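Local structure of 30-kDa cleavage and polyadenylation specificity factor 30 (Arabidopsis thaliana, 5ZUU) at residues G15-F20 and N58-F63; K48-F53 and T78-G83. The protein takes part in pre-mRNA 3'-end formation and poly(A) site selection within the CPSF complex, its YTH domain, the part modelled here, binding m6A-modified RNA. All coordinates share one frame; numbering follows the deposited sequence.

Contact 1 (G15-F20 and N58-F63)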
ATOM      1  N   GLY A  15      -8.828 -14.440  -2.329  1.00 28.69           N
ATOM      2  CA  GLY A  15      -7.985 -15.578  -1.940  1.00 29.93           C
ATOM      3  C   GLY A  15      -7.222 -15.319  -0.676  1.00 25.64           C
ATOM      4  O   GLY A  15      -7.587 -14.436   0.126  1.00 22.01           O
ATOM      5  N   VAL A  16      -6.134 -16.070  -0.498  1.00 24.47           N
ATOM      6  CA  VAL A  16      -5.342 -15.943   0.734  1.00 22.71           C
ATOM      7  C   VAL A  16      -4.339 -14.793   0.595  1.00 20.80           C
ATOM      8  O   VAL A  16      -3.419 -14.833  -0.176  1.00 21.15           O
ATOM      9  CB  VAL A  16      -4.726 -17.289   1.182  1.00 23.91           C
ATOM     10  CG1 VAL A  16      -3.740 -17.063   2.335  1.00 23.28           C
ATOM     11  CG2 VAL A  16      -5.883 -18.210   1.617  1.00 24.79           C
ATOM     12  N   ASN A  17      -4.547 -13.753   1.374  1.00 18.60           N
ATOM     13  CA  ASN A  17      -3.724 -12.560   1.309  1.00 15.23           C
ATOM     14  C   ASN A  17      -2.948 -12.406   2.625  1.00 13.47           C
ATOM     15  O   ASN A  17      -3.383 -12.878   3.669  1.00 11.76           O
ATOM     16  CB  ASN A  17      -4.629 -11.352   1.163  1.00 15.28           C
ATOM     17  CG  ASN A  17      -5.478 -11.347  -0.090  1.00 15.82           C
ATOM     18  OD1 ASN A  17      -5.211 -12.006  -1.114  1.00 16.60           O
ATOM     19  ND2 ASN A  17      -6.487 -10.522  -0.037  1.00 17.14           N
ATOM     20  N   ARG A  18      -1.833 -11.679   2.588  1.00 11.77           N
ATOM     21  CA  ARG A  18      -1.233 -11.119   3.819  1.00 11.52           C
ATOM     22  C   ARG A  18      -1.218  -9.651   3.627  1.00 11.78           C
ATOM     23  O   ARG A  18      -1.158  -9.169   2.435  1.00 11.91           O
ATOM     24  CB  ARG A  18       0.206 -11.643   4.020  1.00 11.08           C
ATOM     25  CG  ARG A  18       0.176 -13.108   4.339  1.00 10.84           C
ATOM     26  CD  ARG A  18       1.539 -13.741   4.293  1.00 11.08           C
ATOM     27  NE  ARG A  18       2.365 -13.288   5.418  1.00 10.83           N
ATOM     28  CZ  ARG A  18       3.623 -13.702   5.611  1.00 11.04           C
ATOM     29  NH1 ARG A  18       4.170 -14.548   4.786  1.00 10.60           N
ATOM     30  NH2 ARG A  18       4.317 -13.286   6.651  1.00 11.31           N
ATOM     31  N   TYR A  19      -1.202  -8.945   4.754  1.00 11.23           N
ATOM     32  CA  TYR A  19      -1.393  -7.511   4.837  1.00 11.46           C
ATOM     33  C   TYR A  19      -0.317  -6.887   5.700  1.00 11.25           C
ATOM     34  O   TYR A  19      -0.080  -7.369   6.835  1.00  9.40           O
ATOM     35  CB  TYR A  19      -2.779  -7.207   5.547  1.00 12.76           C
ATOM     36  CG  TYR A  19      -3.926  -7.831   4.850  1.00 12.88           C
ATOM     37  CD1 TYR A  19      -4.248  -9.181   5.050  1.00 13.52           C
ATOM     38  CD2 TYR A  19      -4.660  -7.116   3.920  1.00 13.57           C
ATOM     39  CE1 TYR A  19      -5.307  -9.773   4.360  1.00 15.20           C
ATOM     40  CE2 TYR A  19      -5.715  -7.703   3.237  1.00 13.88           C
ATOM     41  CZ  TYR A  19      -6.019  -9.023   3.443  1.00 14.96           C
ATOM     42  OH  TYR A  19      -7.036  -9.593   2.739  1.00 16.92           O
ATOM     43  N   PHE A  20       0.289  -5.800   5.186  1.00 11.27           N
ATOM     44  CA  PHE A  20       1.344  -5.058   5.890  1.00 12.21           C
ATOM     45  C   PHE A  20       1.007  -3.590   5.849  1.00 11.50           C
ATOM     46  O   PHE A  20       0.572  -3.103   4.815  1.00 11.42           O
ATOM     47  CB  PHE A  20       2.743  -5.289   5.228  1.00 13.28           C
ATOM     48  CG  PHE A  20       3.236  -6.696   5.306  1.00 14.17           C
ATOM     49  CD1 PHE A  20       2.737  -7.668   4.481  1.00 15.11           C
ATOM     50  CD2 PHE A  20       4.207  -7.060   6.214  1.00 15.70           C
ATOM     51  CE1 PHE A  20       3.164  -8.998   4.594  1.00 15.37           C
ATOM     52  CE2 PHE A  20       4.645  -8.375   6.329  1.00 14.84           C
ATOM     53  CZ  PHE A  20       4.113  -9.342   5.520  1.00 15.36           C
ATOM     54  N   ASN A  58      -1.210 -12.794  -2.940  1.00 16.28           N
ATOM     55  CA  ASN A  58      -1.344 -11.348  -2.845  1.00 15.59           C
ATOM     56  C   ASN A  58      -0.859 -10.798  -1.517  1.00 14.20           C
ATOM     57  O   ASN A  58      -1.326 -11.201  -0.445  1.00 13.49           O
ATOM     58  CB  ASN A  58      -2.808 -10.956  -2.930  1.00 17.02           C
ATOM     59  CG  ASN A  58      -3.463 -11.437  -4.172  1.00 17.24           C
ATOM     60  OD1 ASN A  58      -3.199 -10.943  -5.240  1.00 19.09           O
ATOM     61  ND2 ASN A  58      -4.394 -12.329  -4.024  1.00 19.32           N
ATOM     62  N   VAL A  59       0.095  -9.895  -1.602  1.00 13.12           N
ATOM     63  CA  VAL A  59       0.556  -9.138  -0.501  1.00 12.03           C
ATOM     64  C   VAL A  59      -0.038  -7.778  -0.701  1.00 11.78           C
ATOM     65  O   VAL A  59       0.177  -7.078  -1.752  1.00 11.19           O
ATOM     66  CB  VAL A  59       2.094  -9.084  -0.493  1.00 12.37           C
ATOM     67  CG1 VAL A  59       2.592  -8.169   0.625  1.00 11.83           C
ATOM     68  CG2 VAL A  59       2.629 -10.476  -0.320  1.00 11.45           C
ATOM     69  N   ILE A  60      -0.864  -7.430   0.272  1.00 11.04           N
ATOM     70  CA  ILE A  60      -1.566  -6.167   0.297  1.00 11.65           C
ATOM     71  C   ILE A  60      -0.878  -5.184   1.251  1.00 11.91           C
ATOM     72  O   ILE A  60      -0.735  -5.460   2.444  1.00 11.54           O
ATOM     73  CB  ILE A  60      -3.057  -6.366   0.665  1.00 11.40           C
ATOM     74  CG1 ILE A  60      -3.683  -7.407  -0.279  1.00 11.69           C
ATOM     75  CG2 ILE A  60      -3.823  -5.011   0.606  1.00 11.26           C
ATOM     76  CD1 ILE A  60      -3.530  -7.086  -1.760  1.00 12.17           C
ATOM     77  N   LEU A  61      -0.440  -4.055   0.703  1.00 11.95           N
ATOM     78  CA  LEU A  61       0.275  -2.979   1.437  1.00 11.18           C
ATOM     79  C   LEU A  61      -0.690  -1.839   1.681  1.00 11.00           C
ATOM     80  O   LEU A  61      -1.106  -1.180   0.755  1.00 11.05           O
ATOM     81  CB  LEU A  61       1.424  -2.494   0.563  1.00 11.22           C
ATOM     82  CG  LEU A  61       2.372  -3.614   0.081  1.00 11.13           C
ATOM     83  CD1 LEU A  61       3.443  -3.028  -0.775  1.00 11.45           C
ATOM     84  CD2 LEU A  61       3.025  -4.343   1.260  1.00 10.74           C
ATOM     85  N   ILE A  62      -1.016  -1.597   2.943  1.00 10.69           N
ATOM     86  CA  ILE A  62      -1.873  -0.544   3.366  1.00 10.53           C
ATOM     87  C   ILE A  62      -1.021   0.630   3.799  1.00 11.00           C
ATOM     88  O   ILE A  62      -0.372   0.575   4.852  1.00 11.45           O
ATOM     89  CB  ILE A  62      -2.761  -1.043   4.537  1.00 10.59           C
ATOM     90  CG1 ILE A  62      -3.618  -2.222   4.071  1.00 10.75           C
ATOM     91  CG2 ILE A  62      -3.638   0.064   5.096  1.00 10.82           C
ATOM     92  CD1 ILE A  62      -4.396  -2.958   5.201  1.00 11.06           C
ATOM     93  N   PHE A  63      -1.083   1.735   3.048  1.00 11.81           N
ATOM     94  CA  PHE A  63      -0.205   2.882   3.215  1.00 12.32           C
ATOM     95  C   PHE A  63      -0.720   3.883   4.168  1.00 11.31           C
ATOM     96  O   PHE A  63      -1.878   4.163   4.225  1.00 11.35           O
ATOM     97  CB  PHE A  63       0.041   3.633   1.895  1.00 13.80           C
ATOM     98  CG  PHE A  63       1.111   3.032   1.081  1.00 15.91           C
ATOM     99  CD1 PHE A  63       0.973   1.709   0.606  1.00 16.79           C
ATOM    100  CD2 PHE A  63       2.281   3.744   0.774  1.00 17.79           C
ATOM    101  CE1 PHE A  63       1.966   1.125  -0.185  1.00 18.44           C
ATOM    102  CE2 PHE A  63       3.278   3.159   0.006  1.00 17.46           C
ATOM    103  CZ  PHE A  63       3.129   1.851  -0.480  1.00 17.91           C
TER

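Contact 2 (K48-F53 and T78-G83)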
ATOM      1  N   LYS A  48      11.514  -9.470   4.583  1.00 13.10           N
ATOM      2  CA  LYS A  48      10.192  -9.788   5.020  1.00 14.37           C
ATOM      3  C   LYS A  48       9.086  -9.546   4.016  1.00 12.83           C
ATOM      4  O   LYS A  48       8.199 -10.385   3.927  1.00 11.98           O
ATOM      5  CB  LYS A  48       9.880  -9.246   6.379  1.00 16.48           C
ATOM      6  CG  LYS A  48       9.294  -7.897   6.596  1.00 19.45           C
ATOM      7  CD  LYS A  48       8.654  -8.011   7.979  1.00 19.63           C
ATOM      8  CE  LYS A  48       8.803  -6.760   8.729  1.00 21.01           C
ATOM      9  NZ  LYS A  48       7.957  -6.893   9.940  1.00 21.74           N
ATOM     10  N   LEU A  49       9.202  -8.516   3.189  1.00 11.98           N
ATOM     11  CA  LEU A  49       8.271  -8.405   2.103  1.00 12.95           C
ATOM     12  C   LEU A  49       8.527  -9.513   1.106  1.00 12.08           C
ATOM     13  O   LEU A  49       7.556  -9.998   0.560  1.00 13.25           O
ATOM     14  CB  LEU A  49       8.269  -7.018   1.398  1.00 12.47           C
ATOM     15  CG  LEU A  49       7.860  -5.884   2.303  1.00 13.08           C
ATOM     16  CD1 LEU A  49       7.811  -4.605   1.518  1.00 12.95           C
ATOM     17  CD2 LEU A  49       6.518  -6.115   3.006  1.00 14.01           C
ATOM     18  N   ASN A  50       9.773  -9.939   0.884  1.00 11.15           N
ATOM     19  CA  ASN A  50       9.990 -11.020  -0.098  1.00 11.37           C
ATOM     20  C   ASN A  50       9.458 -12.355   0.431  1.00 11.39           C
ATOM     21  O   ASN A  50       8.958 -13.196  -0.335  1.00 10.90           O
ATOM     22  CB  ASN A  50      11.475 -11.144  -0.541  1.00 11.64           C
ATOM     23  CG  ASN A  50      11.862 -10.168  -1.655  1.00 12.13           C
ATOM     24  OD1 ASN A  50      10.999  -9.591  -2.309  1.00 12.08           O
ATOM     25  ND2 ASN A  50      13.162  -9.961  -1.850  1.00 10.97           N
ATOM     26  N   GLU A  51       9.566 -12.569   1.738  1.00 11.62           N
ATOM     27  CA  GLU A  51       9.054 -13.791   2.325  1.00 12.03           C
ATOM     28  C   GLU A  51       7.533 -13.831   2.133  1.00 11.21           C
ATOM     29  O   GLU A  51       6.950 -14.857   1.855  1.00 11.34           O
ATOM     30  CB  GLU A  51       9.473 -13.855   3.828  1.00 14.40           C
ATOM     31  CG  GLU A  51       9.228 -15.190   4.574  1.00 16.86           C
ATOM     32  CD  GLU A  51       7.769 -15.385   5.088  1.00 22.38           C
ATOM     33  OE1 GLU A  51       7.342 -16.550   5.328  1.00 28.47           O
ATOM     34  OE2 GLU A  51       7.015 -14.400   5.253  1.00 23.42           O
ATOM     35  N   ALA A  52       6.870 -12.706   2.339  1.00 11.39           N
ATOM     36  CA  ALA A  52       5.403 -12.628   2.137  1.00 10.91           C
ATOM     37  C   ALA A  52       5.087 -12.809   0.642  1.00 10.51           C
ATOM     38  O   ALA A  52       4.231 -13.621   0.299  1.00  9.17           O
ATOM     39  CB  ALA A  52       4.883 -11.307   2.663  1.00 11.14           C
ATOM     40  N   PHE A  53       5.836 -12.132  -0.228  1.00 10.07           N
ATOM     41  CA  PHE A  53       5.593 -12.238  -1.633  1.00 11.21           C
ATOM     42  C   PHE A  53       5.691 -13.663  -2.090  1.00 13.20           C
ATOM     43  O   PHE A  53       4.863 -14.101  -2.848  1.00 13.80           O
ATOM     44  CB  PHE A  53       6.565 -11.362  -2.447  1.00 11.44           C
ATOM     45  CG  PHE A  53       6.237 -11.292  -3.914  1.00 11.25           C
ATOM     46  CD1 PHE A  53       5.315 -10.368  -4.385  1.00 10.59           C
ATOM     47  CD2 PHE A  53       6.899 -12.134  -4.831  1.00 12.06           C
ATOM     48  CE1 PHE A  53       5.025 -10.308  -5.753  1.00 11.09           C
ATOM     49  CE2 PHE A  53       6.625 -12.071  -6.201  1.00 12.12           C
ATOM     50  CZ  PHE A  53       5.687 -11.142  -6.650  1.00 11.73           C
ATOM     51  N   THR A  78       3.524  -6.220  -6.632  1.00 11.97           N
ATOM     52  CA  THR A  78       3.495  -7.032  -7.866  1.00 12.69           C
ATOM     53  C   THR A  78       4.817  -7.475  -8.395  1.00 14.34           C
ATOM     54  O   THR A  78       4.823  -8.158  -9.398  1.00 17.91           O
ATOM     55  CB  THR A  78       2.789  -6.287  -8.981  1.00 12.46           C
ATOM     56  OG1 THR A  78       3.368  -5.011  -9.100  1.00 11.97           O
ATOM     57  CG2 THR A  78       1.338  -6.039  -8.600  1.00 12.47           C
ATOM     58  N   SER A  79       5.939  -7.118  -7.772  1.00 13.61           N
ATOM     59  CA  SER A  79       7.165  -7.840  -8.073  1.00 13.89           C
ATOM     60  C   SER A  79       7.917  -8.150  -6.779  1.00 13.69           C
ATOM     61  O   SER A  79       7.733  -7.491  -5.768  1.00 13.52           O
ATOM     62  CB  SER A  79       8.069  -7.090  -9.056  1.00 12.47           C
ATOM     63  OG  SER A  79       8.626  -5.952  -8.425  1.00 12.22           O
ATOM     64  N   ARG A  80       8.765  -9.163  -6.869  1.00 14.69           N
ATOM     65  CA  ARG A  80       9.679  -9.558  -5.813  1.00 15.77           C
ATOM     66  C   ARG A  80      10.791  -8.491  -5.749  1.00 16.60           C
ATOM     67  O   ARG A  80      11.150  -7.960  -6.741  1.00 20.09           O
ATOM     68  CB  ARG A  80      10.218 -10.948  -6.090  1.00 15.92           C
ATOM     69  CG  ARG A  80      11.001 -11.508  -4.897  1.00 16.72           C
ATOM     70  CD  ARG A  80      11.291 -12.948  -5.140  1.00 16.75           C
ATOM     71  NE  ARG A  80      11.642 -13.675  -3.914  1.00 17.83           N
ATOM     72  CZ  ARG A  80      12.862 -13.725  -3.336  1.00 18.51           C
ATOM     73  NH1 ARG A  80      13.019 -14.500  -2.255  1.00 18.50           N
ATOM     74  NH2 ARG A  80      13.916 -13.028  -3.789  1.00 15.69           N
ATOM     75  N   ILE A  81      11.235  -8.080  -4.577  1.00 16.82           N
ATOM     76  CA  ILE A  81      12.326  -7.102  -4.479  1.00 16.58           C
ATOM     77  C   ILE A  81      13.657  -7.774  -4.909  1.00 18.12           C
ATOM     78  O   ILE A  81      14.037  -8.839  -4.411  1.00 17.11           O
ATOM     79  CB  ILE A  81      12.489  -6.552  -3.057  1.00 15.06           C
ATOM     80  CG1 ILE A  81      11.173  -5.901  -2.518  1.00 14.91           C
ATOM     81  CG2 ILE A  81      13.607  -5.530  -3.055  1.00 15.37           C
ATOM     82  CD1 ILE A  81      11.158  -5.569  -1.012  1.00 13.38           C
ATOM     83  N   GLY A  82      14.385  -7.087  -5.769  1.00 20.14           N
ATOM     84  CA  GLY A  82      15.574  -7.611  -6.414  1.00 23.18           C
ATOM     85  C   GLY A  82      15.202  -7.504  -7.864  1.00 25.98           C
ATOM     86  O   GLY A  82      14.039  -7.622  -8.217  1.00 41.51           O
ATOM     87  N   GLY A  83      16.104  -7.206  -8.726  1.00 23.65           N
ATOM     88  CA  GLY A  83      15.657  -7.116 -10.133  1.00 23.01           C
ATOM     89  C   GLY A  83      15.401  -5.643 -10.447  1.00 23.48           C
ATOM     90  O   GLY A  83      14.864  -4.891  -9.613  1.00 22.60           O
TER

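Contact 1 (G15-F20 and N58-F63)
Segments 15-20 and 58-63, on strands 17-24 and 58-65, run parallel, their axes 4.7 Å apart at closest approach, joined by four backbone hydrogen bonds: Arg18 N to Asn58 O, Ile60 N to Arg18 O, Phe20 N to Ile60 O and Ile62 N to Phe20 O. The bond from Ile60 N is nearly straight at 176°. The strands are neighbours in the mixed sheet of the YTH domain, linked by a crossover through helices 27-36 and 46-55. On one face of the sheet lie Asn17, Tyr19, Asn58 and Ile60. Asn58 ND2 donates to Asn17 OD1 at 3.0 Å in a bent bond, the two amide planes 85° apart and the donor tilted out of the acceptor's carbonyl plane. At the other end of the same amide, Asn17 ND2 reaches Tyr19 OH, 3.0 Å away and in the amide plane, and also Pro13 O. Tyr19 CG stands beside its own backbone N (chi1 -57°), and the ring then lies alongside Ile60, with Tyr19 CD2 3.7 Å from Ile60 CB. The opposite face carries Arg18, salt-bridged to Glu139, and Phe20, whose CD1 meets Val59 CG1 at 3.9 Å and whose CB meets Leu61 CD2 at 4.1 Å. An alanine at Asn17 would probably leave Asn58 ND2, Tyr19 OH and Pro13 O without their shared partner. Asn58 OD1, meanwhile, is bonded by Lys76. A chain of polar bonds from Lys76 through both asparagines to the tyrosine hydroxyl thus fixes buried amides at the Asn17-Asn58 end, whereas Phe20 meets Val59 and Leu61 by apolar packing.

Contact 2 (K48-F53 and T78-G83)
Here a helix meets a loop: one face of helix 46-55 packs on the irregular segment 78-83, which leaves strand 70-77 on the way to strand 103-114, and Asn50 hydrogen-bonds to both backbone polar atoms of Ile81. Its OD1 accepts from Ile81 N at 2.7 Å, in the carbonyl plane and on a lone pair, while its ND2 donates to Ile81 O at 2.9 Å. One amide thereby satisfies both polar backbone atoms of a single residue, as a neighbouring strand might, and fixes its own rotation in doing so. Arg80 crosses Asn50 at about a right angle. Its CG comes within 3.2 Å of Asn50 OD1, and its guanidinium then stacks over the amide, the planes 14° apart, with Asn50 CB 4.0 Å above the guanidinium centre. The chain is extended from CG to NE, and NE forms a salt bridge with Asp54 of the same helix, which probably helps hold the guanidinium beside the amide. One turn after Asn50, Phe53 has CG anti to its backbone N (chi1 -172°), a setting from which the ring lays one face on the loop backbone: Arg80 N sits 3.6 Å above the ring plane, offset toward the rim, next to Ser79 C. The ring's CD2 also touches Arg80 CB at 3.7 Å. On the inner side the contact turns apolar, Leu49 CB meeting Ile81 CD1 at 4.0 Å. Beyond the pair, Leu49, Asn50 and Phe53 all touch Met77 at the end of strand 70-77, Leu49 also rests on Phe20 of strand 17-24, and Ile81 packs on Phe103 of strand 103-114.

The two contacts have centres about 12 Å apart and touch through helix 46-55, which packs against the sheet face carrying Phe20 and Val59. Along the chain their segments alternate: 15-20, 48-53, 58-63, 78-83. Helix 46-55 leads directly into strand 58-65, and strand 70-77, antiparallel to it, runs out into the loop of contact 2. Ala52 lies against Phe20, Val59 and Arg18, and Glu51 forms a salt bridge with Arg18. The helix therefore bridges the parallel strands at contact 1 and the loop at contact 2. All four segments lie in the YTH domain; with nearest atoms about 9 and 10 Å from the bound RNA, both contacts belong to its framework and do not touch the RNA.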